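Local structure of 4-phosphoerythronate dehydrogenase (Lactobacillus jensenii, 4PRL) at the interface of chains A and B. The protein catalyses the NAD-dependent interconversion of D-lactate and pyruvate, as a D-lactate dehydrogenase of the D-isomer specific 2-hydroxyacid dehydrogenase family. Numbering follows the deposited sequence. Chains: chain A/B, 4-phosphoerythronate dehydrogenase.

The interface of chains A and B. Residues chain A 10-11, 14, 299, 304; chain B 135-137, 140.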
ATOM      1  N   GLU A  10     -18.705 -17.481  24.757  1.00 47.24           N
ATOM      2  CA  GLU A  10     -18.558 -16.589  25.877  1.00 48.27           C
ATOM      3  C   GLU A  10     -18.125 -15.186  25.434  1.00 49.11           C
ATOM      4  O   GLU A  10     -18.324 -14.210  26.154  1.00 58.20           O
ATOM      5  CB  GLU A  10     -17.621 -17.193  26.915  1.00 50.54           C
ATOM      6  CG  GLU A  10     -16.180 -17.378  26.485  1.00 51.23           C
ATOM      7  CD  GLU A  10     -15.200 -17.027  27.591  1.00 56.98           C
ATOM      8  OE1 GLU A  10     -15.557 -16.247  28.512  1.00 62.27           O
ATOM      9  OE2 GLU A  10     -14.050 -17.509  27.530  1.00 59.95           O
ATOM     10  N   SER A  11     -17.563 -15.074  24.241  1.00 49.52           N
ATOM     11  CA  SER A  11     -17.218 -13.770  23.684  1.00 48.00           C
ATOM     12  C   SER A  11     -18.419 -13.172  22.939  1.00 45.41           C
ATOM     13  O   SER A  11     -18.561 -11.949  22.830  1.00 45.07           O
ATOM     14  CB  SER A  11     -15.948 -13.865  22.815  1.00 47.55           C
ATOM     15  OG  SER A  11     -16.184 -14.358  21.524  1.00 50.88           O
ATOM     16  N   LYS A  14     -20.259 -11.325  25.682  1.00 38.73           N
ATOM     17  CA  LYS A  14     -19.684 -10.026  25.966  1.00 35.23           C
ATOM     18  C   LYS A  14     -20.240  -8.890  25.141  1.00 32.97           C
ATOM     19  O   LYS A  14     -20.282  -7.784  25.621  1.00 31.96           O
ATOM     20  CB  LYS A  14     -18.172 -10.081  25.845  1.00 37.07           C
ATOM     21  CG  LYS A  14     -17.554 -10.969  26.916  1.00 40.16           C
ATOM     22  CD  LYS A  14     -16.109 -10.593  27.226  1.00 43.74           C
ATOM     23  CE  LYS A  14     -15.760 -10.807  28.698  1.00 44.72           C
ATOM     24  NZ  LYS A  14     -15.751 -12.233  29.114  1.00 45.37           N
ATOM     25  N   PHE A 299     -11.176 -15.817  14.362  1.00 32.89           N
ATOM     26  CA  PHE A 299     -11.505 -15.351  15.715  1.00 34.97           C
ATOM     27  C   PHE A 299     -10.940 -13.952  16.074  1.00 36.64           C
ATOM     28  O   PHE A 299      -9.891 -13.820  16.726  1.00 39.24           O
ATOM     29  CB  PHE A 299     -11.036 -16.437  16.707  1.00 34.92           C
ATOM     30  CG  PHE A 299     -11.601 -16.327  18.096  1.00 33.86           C
ATOM     31  CD1 PHE A 299     -12.944 -16.056  18.317  1.00 33.60           C
ATOM     32  CD2 PHE A 299     -10.783 -16.574  19.193  1.00 33.45           C
ATOM     33  CE1 PHE A 299     -13.436 -15.993  19.605  1.00 32.35           C
ATOM     34  CE2 PHE A 299     -11.271 -16.508  20.485  1.00 30.62           C
ATOM     35  CZ  PHE A 299     -12.591 -16.222  20.685  1.00 31.84           C
ATOM     36  N   VAL A 304     -16.689 -11.968  15.507  1.00 34.70           N
ATOM     37  CA  VAL A 304     -17.681 -12.425  16.483  1.00 36.00           C
ATOM     38  C   VAL A 304     -18.914 -11.510  16.503  1.00 35.37           C
ATOM     39  O   VAL A 304     -20.049 -11.985  16.507  1.00 35.10           O
ATOM     40  CB  VAL A 304     -17.053 -12.530  17.882  1.00 36.60           C
ATOM     41  CG1 VAL A 304     -18.113 -12.817  18.935  1.00 36.34           C
ATOM     42  CG2 VAL A 304     -16.011 -13.638  17.889  1.00 37.51           C
TER
ATOM     43  N   ASN B 135     -11.699 -22.029  21.732  1.00 37.88           N
ATOM     44  CA  ASN B 135     -11.445 -20.641  21.409  1.00 36.26           C
ATOM     45  C   ASN B 135     -11.938 -19.751  22.547  1.00 36.76           C
ATOM     46  O   ASN B 135     -12.927 -19.027  22.391  1.00 37.46           O
ATOM     47  CB  ASN B 135     -12.206 -20.270  20.149  1.00 37.55           C
ATOM     48  CG  ASN B 135     -11.734 -21.026  18.930  1.00 41.27           C
ATOM     49  OD1 ASN B 135     -12.418 -21.044  17.904  1.00 43.43           O
ATOM     50  ND2 ASN B 135     -10.558 -21.641  19.022  1.00 42.79           N
ATOM     51  N   PRO B 136     -11.264 -19.795  23.702  1.00 34.89           N
ATOM     52  CA  PRO B 136     -11.711 -18.935  24.801  1.00 36.53           C
ATOM     53  C   PRO B 136     -11.626 -17.438  24.459  1.00 36.75           C
ATOM     54  O   PRO B 136     -10.772 -17.010  23.662  1.00 36.35           O
ATOM     55  CB  PRO B 136     -10.741 -19.282  25.943  1.00 35.24           C
ATOM     56  CG  PRO B 136      -9.523 -19.759  25.251  1.00 35.65           C
ATOM     57  CD  PRO B 136     -10.001 -20.476  24.015  1.00 35.20           C
ATOM     58  N   ASP B 137     -12.501 -16.651  25.061  1.00 35.28           N
ATOM     59  CA  ASP B 137     -12.478 -15.227  24.811  1.00 37.55           C
ATOM     60  C   ASP B 137     -11.118 -14.548  25.108  1.00 36.16           C
ATOM     61  O   ASP B 137     -10.738 -13.604  24.418  1.00 35.24           O
ATOM     62  CB  ASP B 137     -13.582 -14.536  25.590  1.00 38.87           C
ATOM     63  CG  ASP B 137     -13.702 -13.098  25.221  1.00 40.84           C
ATOM     64  OD1 ASP B 137     -14.158 -12.832  24.110  1.00 43.55           O
ATOM     65  OD2 ASP B 137     -13.304 -12.234  26.017  1.00 45.25           O
ATOM     66  N   ILE B 140      -9.081 -14.093  22.116  1.00 31.05           N
ATOM     67  CA  ILE B 140      -9.661 -13.423  20.945  1.00 29.23           C
ATOM     68  C   ILE B 140      -8.686 -12.384  20.425  1.00 26.43           C
ATOM     69  O   ILE B 140      -7.958 -11.794  21.188  1.00 24.25           O
ATOM     70  CB  ILE B 140     -11.018 -12.760  21.227  1.00 29.48           C
ATOM     71  CG1 ILE B 140     -11.690 -12.385  19.891  1.00 30.88           C
ATOM     72  CG2 ILE B 140     -10.848 -11.532  22.106  1.00 29.07           C
ATOM     73  CD1 ILE B 140     -13.174 -12.077  19.995  1.00 31.24           C
TER
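The ring of A:Phe299 is wedged between B:Ile140 and B:Asn135, which lie against opposite faces. B:Ile140 CG1 stands over the ring centre, 3.9 Å from the centroid, in a CH-pi contact, the two side chains crossing at about a right angle. On the other face B:Asn135 CB sits towards the rim, 3.9 Å from A:Phe299 CE2, and the amide plane lies at a shallow tilt to the ring. The backbone carbonyl oxygen O of B:Pro136 meets the ring edge in plane, 3.3 Å from A:Phe299 CE2; two faces and an edge are likely to limit how the phenyl can turn. With CG1 anti to its backbone N (chi1 -167°), B:Ile140 also carries CD1 to A:Val304 CG2, at 3.9 Å.

Further out, B:Asp137 reaches over the start of helix 10-23 of chain A. Its backbone N donates a hydrogen bond to the A:Glu10 carboxylate atom OE2 (3.0 Å, 157° at H), approaching from 55° out of the carboxylate plane. Cutting A:Glu10 back to an alanine is likely to leave the B:Asp137 N-H without this acceptor and to bare the B:Asp137 CB that the glutamate's CD packs against. The B:Asp137 carboxylate turns its OD2 towards A:Lys14, forming a long salt bridge to NZ (3.9 Å); this ammonium would probably ease the repulsion between the carboxylates of B:Asp137 and A:Glu10. The approach of OD1 to A:Ser11 is too close to be trusted.

A twin patch with chains exchanged forms one further portion of the two-fold interface, and the pair may be the dimer typical of this family. A:Glu10, A:Ser11 and A:Lys14 belong to helix 10-23, and A:Val304 to helix 301-320 just after the A:Phe299 loop; together they receive the loop and 3-10 turn 137-139 of chain B.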